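Local coordinates for protein nitrite oxidoreductase subunit A (Kuenenia stuttgartiensis, PDB 7B04) that belongs to the molybdopterin oxidoreductase family and holds a molybdenum atom, two MD1 groups and an iron-sulfur cluster, at residues Y270-D275 / E612-W617; G274-G279 / C1093-P1098. One frame throughout, in Å; residues are numbered along the deposited sequence.

Contact 1 (Y270-D275 / E612-W617). With MO (molybdenum atom), chain C; MD1 (phosphoric acid 4-(2-amino-4-oxo-3,4,5,6,-tetrahydro-pteridin-6-yl)-2-hydroxy-3,4-dimercapto-but-3-en-yl ester guanylate ester), chain D.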
ATOM      1  N   TYR B 270     -13.638  12.343 -12.586  1.00 34.84           N
ATOM      2  CA  TYR B 270     -14.132  10.988 -12.363  1.00 40.91           C
ATOM      3  C   TYR B 270     -14.019  10.153 -13.630  1.00 44.99           C
ATOM      4  O   TYR B 270     -13.471   9.045 -13.616  1.00 45.07           O
ATOM      5  CB  TYR B 270     -15.580  11.060 -11.875  1.00 36.22           C
ATOM      6  CG  TYR B 270     -16.164   9.780 -11.314  1.00 34.82           C
ATOM      7  CD1 TYR B 270     -15.417   8.948 -10.496  1.00 36.68           C
ATOM      8  CD2 TYR B 270     -17.486   9.437 -11.563  1.00 39.68           C
ATOM      9  CE1 TYR B 270     -15.964   7.796  -9.960  1.00 42.29           C
ATOM     10  CE2 TYR B 270     -18.039   8.288 -11.033  1.00 47.00           C
ATOM     11  CZ  TYR B 270     -17.272   7.467 -10.237  1.00 46.24           C
ATOM     12  OH  TYR B 270     -17.819   6.318  -9.712  1.00 48.33           O
ATOM     13  N   THR B 271     -14.567  10.659 -14.730  1.00 43.17           N
ATOM     14  CA  THR B 271     -14.538   9.922 -15.986  1.00 40.82           C
ATOM     15  C   THR B 271     -13.123   9.796 -16.541  1.00 42.89           C
ATOM     16  O   THR B 271     -12.750   8.734 -17.053  1.00 39.22           O
ATOM     17  CB  THR B 271     -15.463  10.604 -16.978  1.00 43.43           C
ATOM     18  OG1 THR B 271     -15.000  11.940 -17.225  1.00 40.42           O
ATOM     19  CG2 THR B 271     -16.854  10.646 -16.397  1.00 41.18           C
ATOM     20  N   TRP B 272     -12.338  10.877 -16.484  1.00 44.31           N
ATOM     21  CA  TRP B 272     -10.973  10.848 -17.007  1.00 35.80           C
ATOM     22  C   TRP B 272     -10.177   9.677 -16.448  1.00 39.71           C
ATOM     23  O   TRP B 272      -9.385   9.052 -17.163  1.00 48.54           O
ATOM     24  CB  TRP B 272     -10.268  12.168 -16.699  1.00 40.06           C
ATOM     25  CG  TRP B 272      -8.777  12.087 -16.789  1.00 42.08           C
ATOM     26  CD1 TRP B 272      -7.880  12.355 -15.798  1.00 39.27           C
ATOM     27  CD2 TRP B 272      -8.007  11.707 -17.935  1.00 40.69           C
ATOM     28  NE1 TRP B 272      -6.599  12.170 -16.256  1.00 34.02           N
ATOM     29  CE2 TRP B 272      -6.649  11.772 -17.566  1.00 38.25           C
ATOM     30  CE3 TRP B 272      -8.334  11.322 -19.238  1.00 42.05           C
ATOM     31  CZ2 TRP B 272      -5.621  11.464 -18.452  1.00 45.62           C
ATOM     32  CZ3 TRP B 272      -7.314  11.018 -20.113  1.00 40.73           C
ATOM     33  CH2 TRP B 272      -5.973  11.092 -19.718  1.00 35.13           C
ATOM     34  N   HIS B 273     -10.360   9.373 -15.167  1.00 40.60           N
ATOM     35  CA  HIS B 273      -9.641   8.271 -14.544  1.00 39.25           C
ATOM     36  C   HIS B 273     -10.251   6.908 -14.857  1.00 42.90           C
ATOM     37  O   HIS B 273      -9.704   5.891 -14.421  1.00 43.53           O
ATOM     38  CB  HIS B 273      -9.583   8.494 -13.030  1.00 37.10           C
ATOM     39  CG  HIS B 273      -8.722   9.651 -12.622  1.00 38.73           C
ATOM     40  ND1 HIS B 273      -8.787  10.219 -11.368  1.00 39.77           N
ATOM     41  CD2 HIS B 273      -7.776  10.342 -13.300  1.00 31.53           C
ATOM     42  CE1 HIS B 273      -7.924  11.216 -11.294  1.00 39.35           C
ATOM     43  NE2 HIS B 273      -7.294  11.309 -12.451  1.00 29.61           N
ATOM     44  N   GLY B 274     -11.340   6.850 -15.620  1.00 44.88           N
ATOM     45  CA  GLY B 274     -11.998   5.580 -15.852  1.00 44.45           C
ATOM     46  C   GLY B 274     -12.739   5.042 -14.655  1.00 49.69           C
ATOM     47  O   GLY B 274     -12.989   3.837 -14.579  1.00 52.04           O
ATOM     48  N   ASP B 275     -13.107   5.914 -13.718  1.00 48.05           N
ATOM     49  CA  ASP B 275     -13.669   5.500 -12.444  1.00 48.19           C
ATOM     50  C   ASP B 275     -15.193   5.362 -12.465  1.00 50.56           C
ATOM     51  O   ASP B 275     -15.740   4.599 -11.659  1.00 45.05           O
ATOM     52  CB  ASP B 275     -13.256   6.495 -11.355  1.00 48.11           C
ATOM     53  CG  ASP B 275     -11.775   6.416 -11.001  1.00 56.48           C
ATOM     54  OD1 ASP B 275     -11.161   5.341 -11.156  1.00 51.17           O
ATOM     55  OD2 ASP B 275     -11.230   7.446 -10.550  1.00 60.33           O
ATOM     56  N   GLU B 612     -15.586  20.119 -19.602  1.00 35.62           N
ATOM     57  CA  GLU B 612     -15.002  19.327 -20.673  1.00 28.99           C
ATOM     58  C   GLU B 612     -14.415  18.053 -20.085  1.00 34.22           C
ATOM     59  O   GLU B 612     -14.028  18.012 -18.914  1.00 43.44           O
ATOM     60  CB  GLU B 612     -13.919  20.118 -21.432  1.00 29.41           C
ATOM     61  CG  GLU B 612     -13.178  19.325 -22.509  1.00 35.05           C
ATOM     62  CD  GLU B 612     -12.136  20.149 -23.236  1.00 38.37           C
ATOM     63  OE1 GLU B 612     -12.098  21.378 -23.030  1.00 40.21           O
ATOM     64  OE2 GLU B 612     -11.348  19.564 -24.009  1.00 39.10           O
ATOM     65  N   GLU B 613     -14.354  17.014 -20.912  1.00 35.06           N
ATOM     66  CA  GLU B 613     -13.736  15.749 -20.544  1.00 34.77           C
ATOM     67  C   GLU B 613     -12.272  15.731 -20.964  1.00 39.42           C
ATOM     68  O   GLU B 613     -11.925  16.147 -22.073  1.00 38.88           O
ATOM     69  CB  GLU B 613     -14.474  14.574 -21.184  1.00 36.89           C
ATOM     70  CG  GLU B 613     -14.630  13.387 -20.262  1.00 39.95           C
ATOM     71  CD  GLU B 613     -13.315  12.754 -19.884  1.00 40.56           C
ATOM     72  OE1 GLU B 613     -12.375  12.831 -20.692  1.00 41.56           O
ATOM     73  OE2 GLU B 613     -13.216  12.190 -18.778  1.00 40.07           O
ATOM     74  N   VAL B 614     -11.415  15.240 -20.066  1.00 37.83           N
ATOM     75  CA  VAL B 614      -9.977  15.249 -20.319  1.00 36.00           C
ATOM     76  C   VAL B 614      -9.593  14.291 -21.446  1.00 30.26           C
ATOM     77  O   VAL B 614      -8.620  14.538 -22.169  1.00 35.10           O
ATOM     78  CB  VAL B 614      -9.224  14.915 -19.016  1.00 35.60           C
ATOM     79  CG1 VAL B 614      -7.722  14.844 -19.253  1.00 38.47           C
ATOM     80  CG2 VAL B 614      -9.549  15.934 -17.936  1.00 34.21           C
ATOM     81  N   ALA B 615     -10.350  13.202 -21.636  1.00 27.28           N
ATOM     82  CA  ALA B 615      -9.923  12.151 -22.562  1.00 39.29           C
ATOM     83  C   ALA B 615      -9.746  12.663 -23.985  1.00 35.36           C
ATOM     84  O   ALA B 615      -8.976  12.081 -24.756  1.00 40.24           O
ATOM     85  CB  ALA B 615     -10.909  10.987 -22.552  1.00 36.51           C
ATOM     86  N   TYR B 616     -10.450  13.734 -24.359  1.00 33.54           N
ATOM     87  CA  TYR B 616     -10.266  14.289 -25.696  1.00 38.97           C
ATOM     88  C   TYR B 616      -8.831  14.752 -25.897  1.00 35.55           C
ATOM     89  O   TYR B 616      -8.243  14.529 -26.961  1.00 38.31           O
ATOM     90  CB  TYR B 616     -11.251  15.432 -25.931  1.00 37.95           C
ATOM     91  CG  TYR B 616     -12.689  14.973 -25.920  1.00 36.53           C
ATOM     92  CD1 TYR B 616     -13.237  14.323 -27.016  1.00 41.68           C
ATOM     93  CD2 TYR B 616     -13.493  15.172 -24.806  1.00 39.38           C
ATOM     94  CE1 TYR B 616     -14.548  13.892 -27.009  1.00 47.63           C
ATOM     95  CE2 TYR B 616     -14.806  14.745 -24.789  1.00 37.80           C
ATOM     96  CZ  TYR B 616     -15.327  14.106 -25.893  1.00 43.38           C
ATOM     97  OH  TYR B 616     -16.633  13.676 -25.882  1.00 36.43           O
ATOM     98  N   TRP B 617      -8.245  15.384 -24.879  1.00 33.86           N
ATOM     99  CA  TRP B 617      -6.815  15.672 -24.907  1.00 36.78           C
ATOM    100  C   TRP B 617      -6.007  14.391 -25.080  1.00 38.07           C
ATOM    101  O   TRP B 617      -5.102  14.319 -25.919  1.00 36.77           O
ATOM    102  CB  TRP B 617      -6.405  16.407 -23.632  1.00 39.48           C
ATOM    103  CG  TRP B 617      -4.939  16.369 -23.386  1.00 41.66           C
ATOM    104  CD1 TRP B 617      -3.978  17.082 -24.041  1.00 39.65           C
ATOM    105  CD2 TRP B 617      -4.255  15.561 -22.424  1.00 35.31           C
ATOM    106  NE1 TRP B 617      -2.736  16.774 -23.541  1.00 30.19           N
ATOM    107  CE2 TRP B 617      -2.879  15.841 -22.547  1.00 28.85           C
ATOM    108  CE3 TRP B 617      -4.671  14.631 -21.468  1.00 38.52           C
ATOM    109  CZ2 TRP B 617      -1.921  15.226 -21.752  1.00 35.01           C
ATOM    110  CZ3 TRP B 617      -3.717  14.021 -20.680  1.00 35.71           C
ATOM    111  CH2 TRP B 617      -2.358  14.324 -20.826  1.00 31.23           C
TER
HETATM  112 MO    MO C5803      -9.707   6.145  -9.801  1.00 45.20          MO
HETATM  113  PB  MD1 D5801      -4.149  11.291  -9.925  1.00 31.83           P
HETATM  114  O3B MD1 D5801      -3.216  10.504  -8.824  1.00 39.43           O
HETATM  115  O1B MD1 D5801      -3.234  11.963 -10.919  1.00 37.62           O
HETATM  116  O2B MD1 D5801      -4.969  12.342  -9.215  1.00 32.62           O
HETATM  117  O3A MD1 D5801      -5.180  10.278 -10.728  1.00 35.76           O
HETATM  118  C10 MD1 D5801      -5.545   9.031 -10.211  1.00 36.96           C
HETATM  119  C11 MD1 D5801      -5.658   8.007 -11.378  1.00 28.71           C
HETATM  120  O11 MD1 D5801      -4.285   7.178 -11.483  1.00 37.73           O
HETATM  121  C12 MD1 D5801      -6.725   7.221 -11.229  1.00 29.53           C
HETATM  122  S12 MD1 D5801      -7.706   7.357  -9.706  1.00 35.08           S
HETATM  123  C13 MD1 D5801      -7.243   6.173 -12.258  1.00 34.02           C
HETATM  124  S13 MD1 D5801      -8.726   5.279 -11.706  1.00 41.75           S
HETATM  125  C14 MD1 D5801      -6.709   5.804 -13.561  1.00 34.34           C
HETATM  126  N15 MD1 D5801      -6.093   4.340 -13.357  1.00 36.38           N
HETATM  127  C16 MD1 D5801      -5.213   3.889 -14.363  1.00 37.04           C
HETATM  128  C15 MD1 D5801      -4.823   2.454 -14.385  1.00 35.49           C
HETATM  129  O14 MD1 D5801      -5.265   1.715 -13.572  1.00 40.56           O
HETATM  130  N17 MD1 D5801      -3.887   1.951 -15.425  1.00 32.40           N
HETATM  131  C17 MD1 D5801      -3.309   2.919 -16.479  1.00 32.67           C
HETATM  132  N16 MD1 D5801      -2.399   2.425 -17.496  1.00 39.15           N
HETATM  133  N18 MD1 D5801      -3.698   4.376 -16.471  1.00 30.24           N
HETATM  134  C20 MD1 D5801      -4.605   4.885 -15.476  1.00 35.47           C
HETATM  135  N8  MD1 D5801      -4.927   6.251 -15.508  1.00 34.49           N
HETATM  136  C7  MD1 D5801      -5.861   6.785 -14.325  1.00 32.64           C
HETATM  137  PA  MD1 D5801      -2.224  11.280  -7.757  1.00 29.31           P
HETATM  138  O1A MD1 D5801      -2.033  10.446  -6.514  1.00 40.43           O
HETATM  139  O2A MD1 D5801      -0.901  11.481  -8.435  1.00 24.53           O
HETATM  140  O5' MD1 D5801      -2.745  12.784  -7.340  1.00 41.24           O
HETATM  141  C5' MD1 D5801      -2.075  13.390  -6.269  1.00 40.91           C
HETATM  142  C4' MD1 D5801      -0.979  14.383  -6.791  1.00 31.61           C
HETATM  143  O4' MD1 D5801      -1.142  15.757  -6.081  1.00 37.01           O
HETATM  144  C1' MD1 D5801      -0.019  15.797  -5.000  1.00 37.38           C
HETATM  145  N9  MD1 D5801      -0.563  16.205  -3.675  1.00 30.30           N
HETATM  146  C4  MD1 D5801      -1.018  17.438  -3.526  1.00 24.11           C
HETATM  147  N3  MD1 D5801      -1.107  18.572  -4.481  1.00 34.82           N
HETATM  148  C2  MD1 D5801      -1.666  19.842  -4.038  1.00 33.21           C
HETATM  149  N2  MD1 D5801      -1.749  20.940  -4.973  1.00 36.02           N
HETATM  150  N1  MD1 D5801      -2.136  20.012  -2.687  1.00 26.23           N
HETATM  151  C6  MD1 D5801      -2.048  18.917  -1.775  1.00 34.93           C
HETATM  152  O6  MD1 D5801      -2.432  19.051  -0.663  1.00 35.33           O
HETATM  153  C5  MD1 D5801      -1.458  17.580  -2.245  1.00 28.57           C
HETATM  154  N7  MD1 D5801      -1.260  16.422  -1.624  1.00 33.95           N
HETATM  155  C8  MD1 D5801      -0.704  15.559  -2.503  1.00 39.82           C
HETATM  156  C2' MD1 D5801       0.466  14.621  -4.957  1.00 38.23           C
HETATM  157  O2' MD1 D5801       1.898  14.677  -4.685  1.00 30.80           O
HETATM  158  C3' MD1 D5801       0.188  13.980  -6.460  1.00 38.58           C
HETATM  159  O3' MD1 D5801       1.192  14.487  -7.388  1.00 28.79           O
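Thr-271 and Trp-272 belong to the molybdenum-binding loop, and they meet Glu-613, Val-614 and Trp-617 of the segment that leads into helix 615-618. Thr-271 OG1 lies between its backbone N and carbonyl carbon (chi1 62°) and donates a hydrogen bond to Glu-613 OE2, modelled at 2.4 Å, a length too short to be trusted in detail; Ser-268 OG adds a weak second bond to the same oxygen. The main apolar surface is the indole of Trp-272. Val-614 CG1 sits over the centre of its six-membered ring, 3.5 Å from the centroid of that ring, a CH-pi contact. Further out, Trp-617 turns an edge toward the same indole in an offset edge-to-face pair, with planes at 60° and Trp-617 CZ3 3.8 Å from Trp-272 CH2. Thr-271 to Gly-274 form a type I turn. Beyond it, Asp-275 grips the molybdenum with both carboxylate oxygens, OD1 and OD2 each 2.1 Å from the metal, while the His-273 ring lays one face against MD1. The loop follows strand 265-266, an outermost strand of a mixed sheet, and Glu-612 is joined by backbone bonds to Asn-266. Trp-617 also packs on Met-666 and Val-670 of helix 663-670.

Contact 2 (G274-G279 / C1093-P1098). With MO (molybdenum atom), chain C; MD1 (phosphoric acid 4-(2-amino-4-oxo-3,4,5,6,-tetrahydro-pteridin-6-yl)-2-hydroxy-3,4-dimercapto-but-3-en-yl ester guanylate ester), chain D.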
ATOM      1  N   GLY B 274     -11.340   6.850 -15.620  1.00 44.88           N
ATOM      2  CA  GLY B 274     -11.998   5.580 -15.852  1.00 44.45           C
ATOM      3  C   GLY B 274     -12.739   5.042 -14.655  1.00 49.69           C
ATOM      4  O   GLY B 274     -12.989   3.837 -14.579  1.00 52.04           O
ATOM      5  N   ASP B 275     -13.107   5.914 -13.718  1.00 48.05           N
ATOM      6  CA  ASP B 275     -13.669   5.500 -12.444  1.00 48.19           C
ATOM      7  C   ASP B 275     -15.193   5.362 -12.465  1.00 50.56           C
ATOM      8  O   ASP B 275     -15.740   4.599 -11.659  1.00 45.05           O
ATOM      9  CB  ASP B 275     -13.256   6.495 -11.355  1.00 48.11           C
ATOM     10  CG  ASP B 275     -11.775   6.416 -11.001  1.00 56.48           C
ATOM     11  OD1 ASP B 275     -11.161   5.341 -11.156  1.00 51.17           O
ATOM     12  OD2 ASP B 275     -11.230   7.446 -10.550  1.00 60.33           O
ATOM     13  N   GLN B 276     -15.887   6.079 -13.343  1.00 49.09           N
ATOM     14  CA  GLN B 276     -17.370   6.024 -13.397  1.00 44.04           C
ATOM     15  C   GLN B 276     -17.815   4.674 -13.937  1.00 44.87           C
ATOM     16  O   GLN B 276     -17.103   4.152 -14.753  1.00 49.72           O
ATOM     17  CB  GLN B 276     -17.873   7.151 -14.302  1.00 44.09           C
ATOM     18  CG  GLN B 276     -19.214   6.909 -14.978  1.00 46.78           C
ATOM     19  CD  GLN B 276     -20.166   8.071 -15.081  1.00 52.97           C
ATOM     20  OE1 GLN B 276     -20.968   8.321 -14.198  1.00 54.35           O
ATOM     21  NE2 GLN B 276     -20.133   8.750 -16.207  1.00 50.93           N
ATOM     22  N   ALA B 277     -18.909   4.099 -13.447  1.00 39.73           N
ATOM     23  CA  ALA B 277     -19.405   2.901 -14.140  1.00 42.87           C
ATOM     24  C   ALA B 277     -20.373   3.407 -15.215  1.00 47.17           C
ATOM     25  O   ALA B 277     -21.485   3.732 -14.877  1.00 48.92           O
ATOM     26  CB  ALA B 277     -20.094   2.020 -13.155  1.00 40.76           C
ATOM     27  N   PRO B 278     -20.043   3.356 -16.518  1.00 43.15           N
ATOM     28  CA  PRO B 278     -20.863   3.986 -17.568  1.00 39.51           C
ATOM     29  C   PRO B 278     -22.278   3.443 -17.676  1.00 38.01           C
ATOM     30  O   PRO B 278     -23.159   4.154 -18.174  1.00 44.66           O
ATOM     31  CB  PRO B 278     -20.067   3.695 -18.848  1.00 38.56           C
ATOM     32  CG  PRO B 278     -18.665   3.409 -18.340  1.00 41.27           C
ATOM     33  CD  PRO B 278     -18.888   2.646 -17.099  1.00 39.49           C
ATOM     34  N   GLY B 279     -22.521   2.215 -17.224  1.00 36.66           N
ATOM     35  CA  GLY B 279     -23.857   1.648 -17.321  1.00 41.84           C
ATOM     36  C   GLY B 279     -24.840   2.241 -16.336  1.00 45.70           C
ATOM     37  O   GLY B 279     -26.049   2.123 -16.542  1.00 49.99           O
ATOM     38  N   CYS B1093     -19.902  10.962 -19.605  1.00 45.00           N
ATOM     39  CA  CYS B1093     -18.938  11.367 -20.614  1.00 41.83           C
ATOM     40  C   CYS B1093     -17.923  10.234 -20.735  1.00 38.35           C
ATOM     41  O   CYS B1093     -18.122   9.136 -20.194  1.00 40.25           O
ATOM     42  CB  CYS B1093     -18.346  12.752 -20.292  1.00 45.31           C
ATOM     43  SG  CYS B1093     -17.520  12.933 -18.725  1.00 53.83           S
ATOM     44  N   ILE B1094     -16.864  10.480 -21.513  1.00 40.37           N
ATOM     45  CA  ILE B1094     -15.909   9.422 -21.845  1.00 40.15           C
ATOM     46  C   ILE B1094     -15.288   8.857 -20.580  1.00 40.28           C
ATOM     47  O   ILE B1094     -14.781   9.597 -19.726  1.00 42.00           O
ATOM     48  CB  ILE B1094     -14.800   9.927 -22.779  1.00 39.99           C
ATOM     49  CG1 ILE B1094     -15.300  10.125 -24.204  1.00 41.56           C
ATOM     50  CG2 ILE B1094     -13.684   8.923 -22.836  1.00 41.22           C
ATOM     51  CD1 ILE B1094     -14.146  10.315 -25.226  1.00 40.90           C
ATOM     52  N   ASN B1095     -15.312   7.531 -20.467  1.00 43.79           N
ATOM     53  CA  ASN B1095     -14.742   6.807 -19.336  1.00 40.53           C
ATOM     54  C   ASN B1095     -13.525   6.048 -19.848  1.00 48.47           C
ATOM     55  O   ASN B1095     -13.661   5.030 -20.535  1.00 49.19           O
ATOM     56  CB  ASN B1095     -15.763   5.849 -18.740  1.00 29.51           C
ATOM     57  CG  ASN B1095     -15.638   5.740 -17.240  1.00 43.50           C
ATOM     58  OD1 ASN B1095     -15.928   6.689 -16.510  1.00 52.73           O
ATOM     59  ND2 ASN B1095     -15.188   4.586 -16.766  1.00 46.15           N
ATOM     60  N   THR B1096     -12.338   6.566 -19.547  1.00 39.52           N
ATOM     61  CA  THR B1096     -11.120   6.053 -20.156  1.00 41.91           C
ATOM     62  C   THR B1096     -10.853   4.615 -19.729  1.00 44.29           C
ATOM     63  O   THR B1096     -11.181   4.193 -18.612  1.00 41.31           O
ATOM     64  CB  THR B1096      -9.932   6.918 -19.786  1.00 35.35           C
ATOM     65  OG1 THR B1096      -9.617   6.714 -18.404  1.00 40.28           O
ATOM     66  CG2 THR B1096     -10.240   8.379 -20.076  1.00 35.71           C
ATOM     67  N   VAL B1097     -10.248   3.860 -20.643  1.00 44.16           N
ATOM     68  CA  VAL B1097      -9.988   2.438 -20.435  1.00 47.74           C
ATOM     69  C   VAL B1097      -8.522   2.117 -20.694  1.00 48.73           C
ATOM     70  O   VAL B1097      -8.102   2.023 -21.858  1.00 52.35           O
ATOM     71  CB  VAL B1097     -10.901   1.601 -21.342  1.00 48.50           C
ATOM     72  CG1 VAL B1097     -12.279   1.601 -20.766  1.00 44.27           C
ATOM     73  CG2 VAL B1097     -10.910   2.162 -22.788  1.00 48.80           C
ATOM     74  N   PRO B1098      -7.706   1.925 -19.653  1.00 45.41           N
ATOM     75  CA  PRO B1098      -6.305   1.551 -19.900  1.00 45.37           C
ATOM     76  C   PRO B1098      -6.105   0.073 -20.171  1.00 40.76           C
ATOM     77  O   PRO B1098      -5.054  -0.299 -20.713  1.00 38.28           O
ATOM     78  CB  PRO B1098      -5.590   1.978 -18.608  1.00 41.49           C
ATOM     79  CG  PRO B1098      -6.545   2.894 -17.912  1.00 48.94           C
ATOM     80  CD  PRO B1098      -7.900   2.384 -18.267  1.00 42.30           C
TER
HETATM   81 MO    MO C5803      -9.707   6.145  -9.801  1.00 45.20          MO
HETATM   82  PB  MD1 D5801      -4.149  11.291  -9.925  1.00 31.83           P
HETATM   83  O3B MD1 D5801      -3.216  10.504  -8.824  1.00 39.43           O
HETATM   84  O1B MD1 D5801      -3.234  11.963 -10.919  1.00 37.62           O
HETATM   85  O2B MD1 D5801      -4.969  12.342  -9.215  1.00 32.62           O
HETATM   86  O3A MD1 D5801      -5.180  10.278 -10.728  1.00 35.76           O
HETATM   87  C10 MD1 D5801      -5.545   9.031 -10.211  1.00 36.96           C
HETATM   88  C11 MD1 D5801      -5.658   8.007 -11.378  1.00 28.71           C
HETATM   89  O11 MD1 D5801      -4.285   7.178 -11.483  1.00 37.73           O
HETATM   90  C12 MD1 D5801      -6.725   7.221 -11.229  1.00 29.53           C
HETATM   91  S12 MD1 D5801      -7.706   7.357  -9.706  1.00 35.08           S
HETATM   92  C13 MD1 D5801      -7.243   6.173 -12.258  1.00 34.02           C
HETATM   93  S13 MD1 D5801      -8.726   5.279 -11.706  1.00 41.75           S
HETATM   94  C14 MD1 D5801      -6.709   5.804 -13.561  1.00 34.34           C
HETATM   95  N15 MD1 D5801      -6.093   4.340 -13.357  1.00 36.38           N
HETATM   96  C16 MD1 D5801      -5.213   3.889 -14.363  1.00 37.04           C
HETATM   97  C15 MD1 D5801      -4.823   2.454 -14.385  1.00 35.49           C
HETATM   98  O14 MD1 D5801      -5.265   1.715 -13.572  1.00 40.56           O
HETATM   99  N17 MD1 D5801      -3.887   1.951 -15.425  1.00 32.40           N
HETATM  100  C17 MD1 D5801      -3.309   2.919 -16.479  1.00 32.67           C
HETATM  101  N16 MD1 D5801      -2.399   2.425 -17.496  1.00 39.15           N
HETATM  102  N18 MD1 D5801      -3.698   4.376 -16.471  1.00 30.24           N
HETATM  103  C20 MD1 D5801      -4.605   4.885 -15.476  1.00 35.47           C
HETATM  104  N8  MD1 D5801      -4.927   6.251 -15.508  1.00 34.49           N
HETATM  105  C7  MD1 D5801      -5.861   6.785 -14.325  1.00 32.64           C
HETATM  106  PA  MD1 D5801      -2.224  11.280  -7.757  1.00 29.31           P
HETATM  107  O1A MD1 D5801      -2.033  10.446  -6.514  1.00 40.43           O
HETATM  108  O2A MD1 D5801      -0.901  11.481  -8.435  1.00 24.53           O
HETATM  109  O5' MD1 D5801      -2.745  12.784  -7.340  1.00 41.24           O
HETATM  110  C5' MD1 D5801      -2.075  13.390  -6.269  1.00 40.91           C
HETATM  111  C4' MD1 D5801      -0.979  14.383  -6.791  1.00 31.61           C
HETATM  112  O4' MD1 D5801      -1.142  15.757  -6.081  1.00 37.01           O
HETATM  113  C1' MD1 D5801      -0.019  15.797  -5.000  1.00 37.38           C
HETATM  114  N9  MD1 D5801      -0.563  16.205  -3.675  1.00 30.30           N
HETATM  115  C4  MD1 D5801      -1.018  17.438  -3.526  1.00 24.11           C
HETATM  116  N3  MD1 D5801      -1.107  18.572  -4.481  1.00 34.82           N
HETATM  117  C2  MD1 D5801      -1.666  19.842  -4.038  1.00 33.21           C
HETATM  118  N2  MD1 D5801      -1.749  20.940  -4.973  1.00 36.02           N
HETATM  119  N1  MD1 D5801      -2.136  20.012  -2.687  1.00 26.23           N
HETATM  120  C6  MD1 D5801      -2.048  18.917  -1.775  1.00 34.93           C
HETATM  121  O6  MD1 D5801      -2.432  19.051  -0.663  1.00 35.33           O
HETATM  122  C5  MD1 D5801      -1.458  17.580  -2.245  1.00 28.57           C
HETATM  123  N7  MD1 D5801      -1.260  16.422  -1.624  1.00 33.95           N
HETATM  124  C8  MD1 D5801      -0.704  15.559  -2.503  1.00 39.82           C
HETATM  125  C2' MD1 D5801       0.466  14.621  -4.957  1.00 38.23           C
HETATM  126  O2' MD1 D5801       1.898  14.677  -4.685  1.00 30.80           O
HETATM  127  C3' MD1 D5801       0.188  13.980  -6.460  1.00 38.58           C
HETATM  128  O3' MD1 D5801       1.192  14.487  -7.388  1.00 28.79           O
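Gly-274, Gln-276 and Pro-278 meet Asn-1095 and Thr-1096 in a buried loop-to-loop contact near the centre of the chain, where the molybdenum loop runs against the loop that precedes strand 1102-1109. Asn-1095 carries most of it, for its side chain reaches in among the backbone groups of the first loop. Its OD1 accepts a weak hydrogen bond from Gln-276 N at 3.2 Å, bent to an N-H...O angle of 122°, and lies close to Gln-276 CB as well. The other branch of the amide, ND2, is 2.8 Å from the backbone oxygen Gln-276 O and 3.2 Å from Gly-274 O, so the side-chain amide spans the backbone on both flanks of Asp-275. Pro-278 adds an apolar contact: its CG lies 3.8 Å from Asn-1095 CB, the two side chains crossing at about a right angle. Pro-278 also touches helices 527-530 and 535-541, and Asn-1095 N is bonded to His-1068 ND1.

At Gly-274 the backbones themselves approach, its CA standing 3.2 Å from Thr-1096 O. The positive phi of 72° suits a glycine, and the lack of a side chain leaves room for that carbonyl. Thr-1096 OG1 lies between its backbone N and carbonyl carbon (chi1 71°), near Gly-274 N, but it is hydrogen-bonded to Lys-661 NZ. At the far end of 1093-1098, Pro-1098 CB reaches 3.3 Å from C17 of MD1. One loop thus supplies a protein ligand of the metal, Asp-275, and the other a wall of the pterin pocket, consistent with the way molybdopterin oxidoreductases enclose their metal site between segments distant in sequence.

How the contacts relate
The two contacts start from one continuous loop, 270-279, and share Gly-274 and Asp-275; their centres lie 8 Å apart. Along the chain this loop comes first, then 612-617 of contact 1, and last 1093-1098 of contact 2, more than 800 residues after the loop. The 270-275 part of the loop also meets 1093-1098: Trp-272 O and Thr-1096 OG1, 2.7 Å apart, probably form a hydrogen bond, and Thr-271 CB packs at 3.0 Å on Ile-1094 O. The two partner segments touch as well, Ile-1094 against Ala-615 and Tyr-616. Both contacts reach the molybdenum and the same MD1, so the metal-binding loop is flanked by two segments, each hundreds of residues away in sequence.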